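Local coordinates for protein succinate-semialdehyde dehydrogenase (Synechococcus sp., PDB 4ITA) that probably catalyses the oxidation of succinic semialdehyde to succinate with an NADP cofactor, as a member of the aldehyde dehydrogenase family, at residues A289-G294 with E300-P305; V251-R256 with H285-S290; C93-Y96 with Q102-A105; V139-A144 with R437-A442; A57-L60 with K66-E69. One frame throughout, in Å; residues are numbered along the deposited sequence.

Contact 1: A289-G294 with E300-P305; sequences ASLKIG and ETDIGP
Asp302 grips the backbone of Lys292 from two directions. Its carboxylate oxygen OD2 takes the hydrogen of Lys292 N at 2.9 Å, using the anti lone pair in a bond that is straight to within a degree (179°). In return, Lys292 O accepts from Asp302 N at 2.8 Å. That same carbonyl is also met by Ile303 N at 2.9 Å, so one oxygen serves two consecutive amides. Aspartate suits this position because its short side chain, with CG anti to its own carbonyl carbon (chi1 -69°), turns back far enough to accept from an amide of the facing segment. Two residues beyond Lys292, Gly294 N donates to Ile303 O at 3.0 Å, and Ile293 CA sends a C-H toward the same oxygen.

Around these bonds the side chains fill in. Those of Ile293 and Ile303 run alongside each other in the same direction, CG1 of the former 4.1 Å from CB of the latter, while Leu291 CB leans on Ile303 CG1. At the outer edge the extended chain of Lys292 crosses the bent Glu300; Lys292 NZ and Glu300 OE1, 4.2 Å apart, probably attract each other weakly, too far apart for a salt bridge.

Further out, Thr301 OG1 is bonded to Asp295 O, which ties down the turn joining the segments, and Leu291 and Ile303 both rest on Thr257 of helix 245-257. The pairing of Ile293 with Ile303 is an isolated beta bridge within the connection between helices 274-289 and 309-325, pinching off the short loop between these two isoleucines.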
# COMPACT_ATOMS: atom_id res chain seq x y z
N ALA A 289 -16.29 14.09 36.31
CA ALA A 289 -16.10 15.07 37.38
C ALA A 289 -15.23 14.56 38.51
O ALA A 289 -14.57 15.35 39.19
CB ALA A 289 -17.45 15.54 37.91
N SER A 290 -15.21 13.25 38.72
CA SER A 290 -14.48 12.68 39.84
C SER A 290 -13.19 11.94 39.47
O SER A 290 -12.60 11.25 40.30
CB SER A 290 -15.42 11.82 40.69
OG SER A 290 -16.34 12.66 41.38
N LEU A 291 -12.74 12.10 38.23
CA LEU A 291 -11.43 11.58 37.85
C LEU A 291 -10.33 12.31 38.63
O LEU A 291 -10.42 13.51 38.86
CB LEU A 291 -11.21 11.74 36.34
CG LEU A 291 -12.13 10.89 35.47
CD1 LEU A 291 -11.97 11.24 34.00
CD2 LEU A 291 -11.87 9.40 35.69
N LYS A 292 -9.30 11.57 39.04
CA LYS A 292 -8.22 12.16 39.81
C LYS A 292 -7.14 12.73 38.90
O LYS A 292 -6.54 12.00 38.10
CB LYS A 292 -7.61 11.14 40.77
CG LYS A 292 -6.67 11.77 41.79
CD LYS A 292 -6.29 10.78 42.88
CE LYS A 292 -6.02 11.48 44.20
NZ LYS A 292 -5.72 10.52 45.30
N ILE A 293 -6.91 14.03 39.01
CA ILE A 293 -5.89 14.71 38.23
C ILE A 293 -4.67 14.95 39.10
O ILE A 293 -4.80 15.41 40.24
CB ILE A 293 -6.42 16.06 37.70
CG1 ILE A 293 -7.79 15.89 37.05
CG2 ILE A 293 -5.42 16.69 36.72
CD1 ILE A 293 -8.53 17.20 36.80
N GLY A 294 -3.48 14.64 38.60
CA GLY A 294 -2.29 14.87 39.38
C GLY A 294 -1.04 14.25 38.80
O GLY A 294 -0.96 14.00 37.59
N GLU A 300 -2.70 6.34 42.02
CA GLU A 300 -4.11 6.73 42.11
C GLU A 300 -4.52 7.74 41.03
O GLU A 300 -5.70 8.02 40.85
CB GLU A 300 -4.40 7.31 43.49
CG GLU A 300 -3.65 8.60 43.77
CD GLU A 300 -2.30 8.39 44.44
OE1 GLU A 300 -1.69 9.40 44.86
OE2 GLU A 300 -1.85 7.23 44.54
N THR A 301 -3.55 8.29 40.32
CA THR A 301 -3.83 9.31 39.31
C THR A 301 -4.55 8.74 38.09
O THR A 301 -4.12 7.72 37.53
CB THR A 301 -2.54 10.03 38.88
OG1 THR A 301 -1.99 10.70 40.02
CG2 THR A 301 -2.82 11.04 37.78
N ASP A 302 -5.63 9.39 37.67
CA ASP A 302 -6.30 9.05 36.41
C ASP A 302 -5.77 9.90 35.26
O ASP A 302 -5.51 9.39 34.17
CB ASP A 302 -7.81 9.30 36.51
CG ASP A 302 -8.49 8.32 37.43
OD1 ASP A 302 -8.36 7.10 37.22
OD2 ASP A 302 -9.16 8.77 38.38
N ILE A 303 -5.61 11.19 35.50
CA ILE A 303 -5.27 12.15 34.47
C ILE A 303 -3.97 12.87 34.83
O ILE A 303 -3.92 13.63 35.80
CB ILE A 303 -6.37 13.24 34.32
CG1 ILE A 303 -7.76 12.61 34.14
CG2 ILE A 303 -6.04 14.20 33.19
CD1 ILE A 303 -7.92 11.82 32.85
N GLY A 304 -2.91 12.62 34.06
CA GLY A 304 -1.69 13.41 34.15
C GLY A 304 -1.76 14.61 33.23
O GLY A 304 -2.81 14.90 32.66
N PRO A 305 -0.64 15.31 33.06
CA PRO A 305 -0.61 16.47 32.16
C PRO A 305 -0.65 16.01 30.70
O PRO A 305 -0.28 14.87 30.41
CB PRO A 305 0.76 17.09 32.45
CG PRO A 305 1.62 15.89 32.81
CD PRO A 305 0.70 14.97 33.58
O HOH W 1 -12.46 8.13 39.01

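Contact 2: V251-R256 with H285-S290; sequences VGTVAR and HLKFAS
Phe288 slides its ring past Thr253, the two side chains running in opposite directions. The threonine hydroxyl OG1 sits at the edge of the ring, in its plane, 3.6 Å from Phe288 CE1, while the methyl CG2 lies 3.9 Å from Phe288 CD1. At the far end of the ring, Phe288 CZ reaches the aliphatic root of Arg256, with Arg256 CG 3.8 Å away. The arginine chain then bends away, its guanidinium plane 74° from the ring and its NH1 and NH2 bonded to the carbonyls of Leu362 and Val366.

Lys287 adds only its first carbons: CG, anti to its backbone N (chi1 -156°), comes within 3.4 Å of Thr253 OG1, and the chain then bends so that the ammonium leaves the interface for a long, weak ion pair with Glu250. Threonine fits here because its hydroxyl is satisfied inside its own helix by Val249 O, which lets the residue face apolar neighbours. With an alanine at Phe288, Thr253 and the CB-CG stem of Arg256 would probably lose the ring that covers them, and a gap would open there.

The axes of the two helical segments approach to 10.0 Å and cross at -49°. Helix 245-257 is the beta-alpha-beta crossover between the parallel neighbours 235-239 and 267-273 of the seven-stranded sheet, and helix 274-289 follows the second of them; Arg256 leans on Phe270 of strand 267-273, and Phe288 also touches Leu331 of strand 328-331.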
# COMPACT_ATOMS: atom_id res chain seq x y z
N VAL A 251 -17.17 2.49 30.45
CA VAL A 251 -16.26 2.20 29.36
C VAL A 251 -15.99 3.44 28.51
O VAL A 251 -14.85 3.71 28.13
CB VAL A 251 -16.78 1.02 28.51
CG1 VAL A 251 -15.96 0.86 27.24
CG2 VAL A 251 -16.77 -0.27 29.34
N GLY A 252 -17.03 4.23 28.24
CA GLY A 252 -16.87 5.46 27.49
C GLY A 252 -15.96 6.46 28.16
O GLY A 252 -15.20 7.17 27.50
N THR A 253 -16.03 6.52 29.49
CA THR A 253 -15.16 7.41 30.24
C THR A 253 -13.71 6.98 30.09
O THR A 253 -12.84 7.82 29.83
CB THR A 253 -15.56 7.48 31.72
OG1 THR A 253 -16.88 8.03 31.82
CG2 THR A 253 -14.59 8.34 32.51
N VAL A 254 -13.44 5.68 30.21
CA VAL A 254 -12.10 5.18 29.97
C VAL A 254 -11.66 5.48 28.54
O VAL A 254 -10.55 5.96 28.31
CB VAL A 254 -11.99 3.66 30.24
CG1 VAL A 254 -10.60 3.14 29.84
CG2 VAL A 254 -12.26 3.37 31.71
N ALA A 255 -12.54 5.22 27.58
CA ALA A 255 -12.18 5.40 26.18
C ALA A 255 -11.81 6.86 25.84
O ALA A 255 -10.88 7.09 25.07
CB ALA A 255 -13.29 4.90 25.28
N ARG A 256 -12.50 7.83 26.42
CA ARG A 256 -12.15 9.23 26.16
C ARG A 256 -10.92 9.68 26.95
O ARG A 256 -10.12 10.46 26.44
CB ARG A 256 -13.34 10.16 26.44
CG ARG A 256 -12.99 11.67 26.47
CD ARG A 256 -12.74 12.30 25.09
NE ARG A 256 -11.40 12.03 24.57
CZ ARG A 256 -10.85 12.67 23.53
NH1 ARG A 256 -9.62 12.34 23.13
NH2 ARG A 256 -11.50 13.62 22.89
N HIS A 285 -21.08 12.96 32.89
CA HIS A 285 -20.71 14.16 33.62
C HIS A 285 -20.16 13.80 35.01
O HIS A 285 -19.08 14.22 35.39
CB HIS A 285 -21.96 15.05 33.74
CG HIS A 285 -21.72 16.39 34.34
ND1 HIS A 285 -22.74 17.32 34.49
CD2 HIS A 285 -20.61 16.98 34.83
CE1 HIS A 285 -22.26 18.41 35.04
NE2 HIS A 285 -20.96 18.24 35.26
N LEU A 286 -20.91 12.98 35.75
CA LEU A 286 -20.49 12.54 37.07
C LEU A 286 -19.17 11.77 37.05
O LEU A 286 -18.30 11.99 37.89
CB LEU A 286 -21.60 11.69 37.70
CG LEU A 286 -22.88 12.46 38.03
CD1 LEU A 286 -24.02 11.48 38.30
CD2 LEU A 286 -22.67 13.38 39.21
N LYS A 287 -19.01 10.87 36.08
CA LYS A 287 -17.79 10.07 36.01
C LYS A 287 -16.58 10.94 35.69
O LYS A 287 -15.52 10.82 36.32
CB LYS A 287 -17.95 8.94 34.98
CG LYS A 287 -17.04 7.74 35.23
CD LYS A 287 -17.44 7.00 36.50
CE LYS A 287 -16.36 6.03 36.95
NZ LYS A 287 -16.61 5.50 38.33
N PHE A 288 -16.72 11.86 34.74
CA PHE A 288 -15.62 12.75 34.39
C PHE A 288 -15.26 13.64 35.58
O PHE A 288 -14.08 13.91 35.83
CB PHE A 288 -15.99 13.66 33.21
CG PHE A 288 -15.80 13.04 31.84
CD1 PHE A 288 -16.20 11.74 31.56
CD2 PHE A 288 -15.28 13.81 30.80
CE1 PHE A 288 -16.05 11.21 30.27
CE2 PHE A 288 -15.13 13.28 29.52
CZ PHE A 288 -15.52 11.99 29.26
N ALA A 289 -16.29 14.09 36.31
CA ALA A 289 -16.10 15.07 37.38
C ALA A 289 -15.23 14.56 38.51
O ALA A 289 -14.57 15.35 39.19
CB ALA A 289 -17.45 15.54 37.91
N SER A 290 -15.21 13.25 38.72
CA SER A 290 -14.48 12.68 39.84
C SER A 290 -13.19 11.94 39.47
O SER A 290 -12.60 11.25 40.30
CB SER A 290 -15.42 11.82 40.69
OG SER A 290 -16.34 12.66 41.38

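Contact 3: C93-Y96 with Q102-A105; sequences CRYY and QFLA
Close to the C-terminal end of helix 79-103, Tyr95 and Phe103 meet along one face of the helix, two turns apart. The phenol oxygen Tyr95 OH comes up to the edge of the phenylalanine ring, in its plane, 3.3 Å from Phe103 CE2 and 3.4 Å from Phe103 CZ. Behind the oxygen the ring carbon Tyr95 CE2 lies 3.8 Å from Phe103 CE2. The two side chains cross at about a right angle, whereas their ring planes are inclined at 60° with centroids 6.0 Å apart, a geometry that is neither a stack nor an edge-to-face pair. The polar oxygen therefore faces the C-H rim of its neighbour, where a slight electrostatic attraction is likely.

The torsions explain the meeting. Tyr95 holds CG anti to its backbone N (chi1 -179°), which carries its ring along the helix toward Phe103, and Phe103 holds CG anti to the carbonyl carbon (chi1 -77°), which sends its ring back toward Tyr95. Tyr96 joins from the neighbouring position on the helix: its CE1 reaches Phe103 CD2 at 4.4 Å, while Tyr95 CD2 stands 3.7 Å above the centre of the Tyr96 ring.

His99, one turn from either partner, brings its ring against both Tyr95 and Phe103. Helix 440-445 lies against this face, with Leu441 and Ile444 touching Phe103, and Tyr96 OH is hydrogen-bonded to Gly440 O. Aromatic residues suit the place because they are long enough to span successive turns; the spacing of Tyr95, His99 and Phe103 is the i, i+4, i+8 row characteristic of one face of an alpha helix.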
# COMPACT_ATOMS: atom_id res chain seq x y z
N CYS A 93 5.55 -8.64 20.56
CA CYS A 93 6.78 -9.38 20.29
C CYS A 93 6.51 -10.88 20.29
O CYS A 93 6.91 -11.60 19.37
CB CYS A 93 7.86 -9.04 21.32
SG CYS A 93 8.56 -7.39 21.14
N ARG A 94 5.80 -11.34 21.31
CA ARG A 94 5.49 -12.76 21.42
C ARG A 94 4.55 -13.22 20.30
O ARG A 94 4.70 -14.32 19.77
CB ARG A 94 4.91 -13.10 22.79
CG ARG A 94 5.93 -12.94 23.89
CD ARG A 94 5.56 -13.70 25.16
NE ARG A 94 6.59 -13.50 26.19
CZ ARG A 94 7.74 -14.17 26.22
NH1 ARG A 94 8.00 -15.07 25.29
NH2 ARG A 94 8.63 -13.92 27.18
N TYR A 95 3.59 -12.37 19.93
CA TYR A 95 2.67 -12.70 18.85
C TYR A 95 3.40 -13.03 17.55
O TYR A 95 3.15 -14.07 16.92
CB TYR A 95 1.67 -11.56 18.63
CG TYR A 95 0.68 -11.85 17.53
CD1 TYR A 95 -0.43 -12.65 17.76
CD2 TYR A 95 0.86 -11.33 16.25
CE1 TYR A 95 -1.33 -12.92 16.75
CE2 TYR A 95 -0.04 -11.60 15.23
CZ TYR A 95 -1.13 -12.39 15.49
OH TYR A 95 -2.03 -12.66 14.47
N TYR A 96 4.33 -12.17 17.14
CA TYR A 96 5.06 -12.44 15.91
C TYR A 96 6.13 -13.52 16.07
O TYR A 96 6.41 -14.25 15.12
CB TYR A 96 5.59 -11.15 15.27
CG TYR A 96 4.44 -10.38 14.66
CD1 TYR A 96 3.75 -10.89 13.56
CD2 TYR A 96 4.00 -9.18 15.20
CE1 TYR A 96 2.68 -10.21 13.00
CE2 TYR A 96 2.92 -8.49 14.64
CZ TYR A 96 2.27 -9.02 13.55
OH TYR A 96 1.21 -8.35 13.00
N GLN A 102 4.79 -19.01 10.29
CA GLN A 102 3.61 -19.56 9.64
C GLN A 102 2.98 -18.53 8.71
O GLN A 102 2.55 -18.85 7.61
CB GLN A 102 2.58 -19.99 10.68
CG GLN A 102 3.09 -21.04 11.67
CD GLN A 102 3.63 -20.44 12.96
OE1 GLN A 102 4.59 -19.67 12.95
NE2 GLN A 102 3.00 -20.78 14.08
N PHE A 103 2.93 -17.28 9.18
CA PHE A 103 2.34 -16.19 8.41
C PHE A 103 3.11 -15.89 7.13
O PHE A 103 2.56 -15.30 6.21
CB PHE A 103 2.28 -14.93 9.27
CG PHE A 103 1.16 -14.92 10.29
CD1 PHE A 103 0.27 -15.98 10.42
CD2 PHE A 103 1.02 -13.83 11.13
CE1 PHE A 103 -0.75 -15.94 11.37
CE2 PHE A 103 0.00 -13.78 12.07
CZ PHE A 103 -0.88 -14.83 12.19
N LEU A 104 4.38 -16.29 7.08
CA LEU A 104 5.23 -16.02 5.92
C LEU A 104 5.55 -17.26 5.09
O LEU A 104 6.34 -17.20 4.15
CB LEU A 104 6.53 -15.33 6.36
CG LEU A 104 6.37 -13.92 6.92
CD1 LEU A 104 7.69 -13.40 7.46
CD2 LEU A 104 5.84 -12.97 5.84
N ALA A 105 4.93 -18.39 5.43
CA ALA A 105 5.15 -19.64 4.70
C ALA A 105 4.68 -19.56 3.25
O ALA A 105 3.76 -18.80 2.92
CB ALA A 105 4.45 -20.79 5.41

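Contact 4: V139-A144 with R437-A442; sequences VFRFAA and RELGLA. With NDP (NADPH dihydro-nicotinamide-adenine-dinucleotide phosphate), chain C; EDO (1,2-ethanediol), chain Q.
Arg141 and Leu439 make the close-packed part of this contact. Arg141 CG lies 3.7 Å from Leu439 CD2, and Glu438 CG sits 3.9 Å above one face of the Arg141 guanidinium, toward its rim. The arginine stem is extended, with CG anti to the backbone N (chi1 -180°), and then bends at chi3; at its end NH1 and NH2 each donate to the nicotinamide oxygen NDP O7N at 3.0 Å, a fork lying in the guanidinium plane. A leucine in place of Arg141 would probably leave that amide oxygen without either donor and the nicotinamide less firmly oriented.

The polar side is joined indirectly. Glu438 OE2 stays 4.4 Å from Arg141 NE, well out of the guanidinium plane, so no N-H points at it and its charge probably adds only a loose attraction. A firmly held water donates to Arg141 O and Glu438 OE1 and accepts from Leu439 N at 2.8 Å. Looser still, partly exposed Arg437 turns outward, weakly hydrogen-bonded to a 1,2-ethanediol, probably from the crystallisation liquor, and bonded to Ala450 O of the second subunit.

Helix 137-149 thus faces the loop entering helix 440-445, with Glu230 of strand 227-230 against Arg141 and Glu438, and Val92 of helix 79-103 against Leu439.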
# COMPACT_ATOMS: atom_id res chain seq x y z
N VAL A 139 6.10 1.57 18.57
CA VAL A 139 7.37 1.11 18.03
C VAL A 139 7.38 -0.42 17.91
O VAL A 139 7.70 -0.96 16.85
CB VAL A 139 8.57 1.60 18.86
CG1 VAL A 139 9.87 1.00 18.32
CG2 VAL A 139 8.64 3.13 18.86
N PHE A 140 7.02 -1.12 18.98
CA PHE A 140 7.01 -2.57 18.92
C PHE A 140 5.95 -3.12 17.97
O PHE A 140 6.16 -4.17 17.36
CB PHE A 140 6.94 -3.18 20.32
CG PHE A 140 8.24 -3.09 21.06
CD1 PHE A 140 9.28 -3.96 20.77
CD2 PHE A 140 8.45 -2.10 22.01
CE1 PHE A 140 10.50 -3.87 21.43
CE2 PHE A 140 9.66 -1.99 22.67
CZ PHE A 140 10.69 -2.89 22.39
N ARG A 141 4.85 -2.39 17.81
CA ARG A 141 3.82 -2.75 16.85
C ARG A 141 4.39 -2.92 15.44
O ARG A 141 4.03 -3.87 14.73
CB ARG A 141 2.68 -1.71 16.86
CG ARG A 141 1.56 -2.01 15.89
CD ARG A 141 0.41 -1.02 16.03
NE ARG A 141 0.74 0.30 15.49
CZ ARG A 141 -0.15 1.28 15.33
NH1 ARG A 141 -1.42 1.09 15.68
NH2 ARG A 141 0.23 2.45 14.82
N PHE A 142 5.26 -2.01 15.01
CA PHE A 142 5.86 -2.17 13.69
C PHE A 142 7.14 -3.01 13.75
O PHE A 142 7.44 -3.76 12.82
CB PHE A 142 6.12 -0.82 12.99
CG PHE A 142 7.47 -0.25 13.28
CD1 PHE A 142 8.58 -0.64 12.54
CD2 PHE A 142 7.64 0.66 14.30
CE1 PHE A 142 9.84 -0.14 12.84
CE2 PHE A 142 8.90 1.17 14.61
CZ PHE A 142 10.00 0.76 13.88
N ALA A 143 7.89 -2.89 14.84
CA ALA A 143 9.22 -3.50 14.88
C ALA A 143 9.19 -5.02 14.99
O ALA A 143 9.98 -5.70 14.35
CB ALA A 143 10.08 -2.90 15.99
N ALA A 144 8.28 -5.55 15.80
CA ALA A 144 8.18 -7.00 15.95
C ALA A 144 7.97 -7.73 14.61
O ALA A 144 8.74 -8.62 14.28
CB ALA A 144 7.12 -7.38 17.00
N ARG A 437 -2.67 -1.81 7.11
CA ARG A 437 -3.04 -2.43 8.38
C ARG A 437 -1.81 -2.96 9.12
O ARG A 437 -0.97 -3.63 8.53
CB ARG A 437 -4.03 -3.59 8.14
CG ARG A 437 -5.37 -3.19 7.52
CD ARG A 437 -6.17 -2.39 8.50
NE ARG A 437 -7.49 -1.98 8.01
CZ ARG A 437 -7.75 -0.79 7.48
NH1 ARG A 437 -6.78 0.09 7.30
NH2 ARG A 437 -8.99 -0.50 7.10
N GLU A 438 -1.75 -2.67 10.41
CA GLU A 438 -0.77 -3.26 11.30
C GLU A 438 -1.44 -4.43 12.02
O GLU A 438 -2.66 -4.57 11.95
CB GLU A 438 -0.29 -2.24 12.34
CG GLU A 438 0.50 -1.07 11.79
CD GLU A 438 1.96 -1.41 11.56
OE1 GLU A 438 2.26 -2.58 11.23
OE2 GLU A 438 2.79 -0.49 11.70
N LEU A 439 -0.64 -5.25 12.69
CA LEU A 439 -1.11 -6.35 13.53
C LEU A 439 -1.76 -7.50 12.75
O LEU A 439 -1.92 -7.41 11.53
CB LEU A 439 -2.03 -5.84 14.66
CG LEU A 439 -1.38 -4.76 15.53
CD1 LEU A 439 -2.33 -4.31 16.62
CD2 LEU A 439 -0.07 -5.27 16.12
N GLY A 440 -2.09 -8.58 13.44
CA GLY A 440 -2.57 -9.78 12.77
C GLY A 440 -1.63 -10.25 11.67
O GLY A 440 -0.42 -10.04 11.71
N LEU A 441 -2.19 -10.90 10.66
CA LEU A 441 -1.42 -11.32 9.50
C LEU A 441 -0.92 -10.10 8.73
O LEU A 441 0.21 -10.07 8.23
CB LEU A 441 -2.28 -12.21 8.60
CG LEU A 441 -1.67 -12.59 7.25
CD1 LEU A 441 -0.43 -13.42 7.46
CD2 LEU A 441 -2.68 -13.36 6.40
N ALA A 442 -1.78 -9.08 8.64
CA ALA A 442 -1.46 -7.89 7.85
C ALA A 442 -0.13 -7.26 8.23
O ALA A 442 0.64 -6.86 7.35
CB ALA A 442 -2.58 -6.87 7.97
PA NDP C . 2.98 14.61 14.73
O1A NDP C . 2.48 14.20 13.37
O2A NDP C . 3.25 16.06 15.01
O5B NDP C . 4.32 13.81 15.04
C5B NDP C . 4.43 12.39 14.85
C4B NDP C . 5.82 12.02 14.32
O4B NDP C . 5.98 12.59 13.02
C3B NDP C . 6.96 12.60 15.15
O3B NDP C . 8.08 11.71 15.07
C2B NDP C . 7.29 13.88 14.42
O2B NDP C . 8.62 14.33 14.63
C1B NDP C . 7.15 13.41 13.00
N9A NDP C . 6.88 14.47 12.01
C8A NDP C . 6.11 15.57 12.14
N7A NDP C . 6.10 16.27 10.99
C5A NDP C . 6.84 15.59 10.10
C6A NDP C . 7.25 15.76 8.69
N6A NDP C . 6.83 16.83 7.99
N1A NDP C . 8.05 14.81 8.16
C2A NDP C . 8.47 13.74 8.85
N3A NDP C . 8.14 13.53 10.13
C4A NDP C . 7.35 14.41 10.78
O3 NDP C . 1.88 13.97 15.74
PN NDP C . 1.28 14.43 17.18
O1N NDP C . 1.01 15.92 17.21
O2N NDP C . 2.11 13.78 18.24
O5D NDP C . -0.15 13.69 17.14
C5D NDP C . -0.23 12.27 17.16
C4D NDP C . -1.17 11.80 16.06
O4D NDP C . -0.95 10.41 15.80
C3D NDP C . -2.63 11.93 16.43
O3D NDP C . -3.38 12.43 15.31
C2D NDP C . -2.98 10.50 16.78
O2D NDP C . -4.39 10.28 16.67
C1D NDP C . -2.20 9.72 15.74
N1N NDP C . -2.07 8.32 16.15
C2N NDP C . -2.33 7.33 15.27
C3N NDP C . -2.67 6.06 15.73
C7N NDP C . -2.92 4.93 14.78
O7N NDP C . -2.41 3.84 15.02
N7N NDP C . -3.70 5.11 13.72
C4N NDP C . -2.80 5.78 17.21
C5N NDP C . -2.04 6.76 17.97
C6N NDP C . -1.70 7.99 17.40
P2B NDP C . 8.96 15.53 15.65
O1X NDP C . 10.45 15.65 15.51
O2X NDP C . 8.22 16.75 15.15
O3X NDP C . 8.53 15.11 17.03
C1 EDO Q . -8.47 -2.24 10.83
O1 EDO Q . -8.69 -1.72 12.13
C2 EDO Q . -8.87 -3.69 10.67
O2 EDO Q . -8.30 -4.44 9.59
O HOH W 2 2.11 -4.59 12.81

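Contact 5: A57-L60 with K66-E69; sequences AAIL and KFAE
Between segments 57-60 and 66-69 the closest CA atoms are those of Leu60 and Phe67, 7.7 Å apart across the brief break between helices 46-62 and 64-75. Phe67 spans this distance. With CG anti to its carbonyl carbon (chi1 -64°), it directs its ring back at the last turn of the preceding helix. There CE2 comes within 3.6 Å of Ile59 O, which lies in the plane of the ring at its edge. The isoleucine also touches through its side chain: the branch methyl CG2 meets Phe67 CZ at 3.9 Å, the two side chains crossing at a slant. The side chains of Leu60 and Phe67 cross at about a right angle, with Leu60 CD2 4.2 Å from Phe67 CD2, and Leu60 CA stands 4.0 Å from Phe67 CE2.

Each residue type is apt. A flat, long ring can reach across the junction of the two helices, and branched aliphatic chains fit round its rim. Ile171 of helix 162-175 touches all three side chains, so the joint between the helices is closed over by a third.

Apart from the carbonyl at the ring edge, the meeting is one of hydrocarbon with hydrocarbon. Its stability therefore probably comes mainly from burial and close fit, while the C-H rim of Phe67, slightly positive, is likely to give Ile59 O a modest electrostatic partner.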
# COMPACT_ATOMS: atom_id res chain seq x y z
N ALA A 57 10.80 -9.56 24.51
CA ALA A 57 9.59 -9.68 25.33
C ALA A 57 9.94 -9.89 26.80
O ALA A 57 9.36 -9.25 27.68
CB ALA A 57 8.71 -10.81 24.82
N ALA A 58 10.87 -10.80 27.08
CA ALA A 58 11.26 -11.08 28.46
C ALA A 58 11.88 -9.87 29.16
O ALA A 58 11.65 -9.64 30.35
CB ALA A 58 12.18 -12.29 28.53
N ILE A 59 12.66 -9.08 28.42
CA ILE A 59 13.22 -7.85 28.96
C ILE A 59 12.11 -6.86 29.32
O ILE A 59 12.10 -6.28 30.41
CB ILE A 59 14.22 -7.21 27.97
CG1 ILE A 59 15.47 -8.08 27.85
CG2 ILE A 59 14.58 -5.80 28.41
CD1 ILE A 59 16.35 -7.75 26.65
N LEU A 60 11.16 -6.67 28.41
CA LEU A 60 10.01 -5.80 28.68
C LEU A 60 9.18 -6.29 29.87
O LEU A 60 8.71 -5.48 30.68
CB LEU A 60 9.13 -5.72 27.43
CG LEU A 60 9.69 -4.88 26.29
CD1 LEU A 60 9.08 -5.31 24.97
CD2 LEU A 60 9.42 -3.40 26.54
N LYS A 66 10.42 0.13 35.28
CA LYS A 66 11.50 1.03 34.88
C LYS A 66 11.22 1.67 33.52
O LYS A 66 11.38 2.88 33.35
CB LYS A 66 12.84 0.28 34.85
CG LYS A 66 13.98 1.09 34.24
CD LYS A 66 15.33 0.41 34.42
CE LYS A 66 15.69 -0.48 33.24
NZ LYS A 66 17.09 -1.00 33.34
N PHE A 67 10.80 0.86 32.55
CA PHE A 67 10.50 1.41 31.24
C PHE A 67 9.31 2.36 31.34
O PHE A 67 9.30 3.41 30.71
CB PHE A 67 10.23 0.30 30.23
CG PHE A 67 11.42 -0.57 29.97
CD1 PHE A 67 12.67 -0.00 29.74
CD2 PHE A 67 11.30 -1.95 30.00
CE1 PHE A 67 13.78 -0.81 29.51
CE2 PHE A 67 12.40 -2.76 29.78
CZ PHE A 67 13.65 -2.19 29.54
N ALA A 68 8.32 1.99 32.15
CA ALA A 68 7.16 2.84 32.35
C ALA A 68 7.55 4.20 32.91
O ALA A 68 6.98 5.22 32.53
CB ALA A 68 6.15 2.15 33.25
N GLU A 69 8.52 4.22 33.82
CA GLU A 69 8.96 5.48 34.41
C GLU A 69 9.55 6.41 33.36
O GLU A 69 9.39 7.63 33.42
CB GLU A 69 9.97 5.24 35.54
CG GLU A 69 10.35 6.51 36.29
CD GLU A 69 11.24 6.23 37.49
OE1 GLU A 69 11.86 5.15 37.54
OE2 GLU A 69 11.32 7.11 38.38

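Along the chain contact 5 comes first, then contact 3, then contact 4, whose two segments enclose contacts 2 and 1. Contacts 5 and 3 lie on the successive helices 46-62, 64-75 and 79-103; Cys93 and Arg94 pack on Ala57, the Tyr96 to Gly440 bond ties contact 3 to contact 4, and Phe140 touches Leu60. Contacts 1 and 2 share Ala289 and Ser290, with Leu291 on Thr253; contact 2 joins the helices flanking strand 267-273 of the seven-stranded sheet. The two groups do not touch: nearest atoms of contacts 1 and 5 are about 11 Å apart, centres of contacts 1 and 3 38 Å. Of the five, contact 4 supplies an NADPH-pocket residue, Arg141.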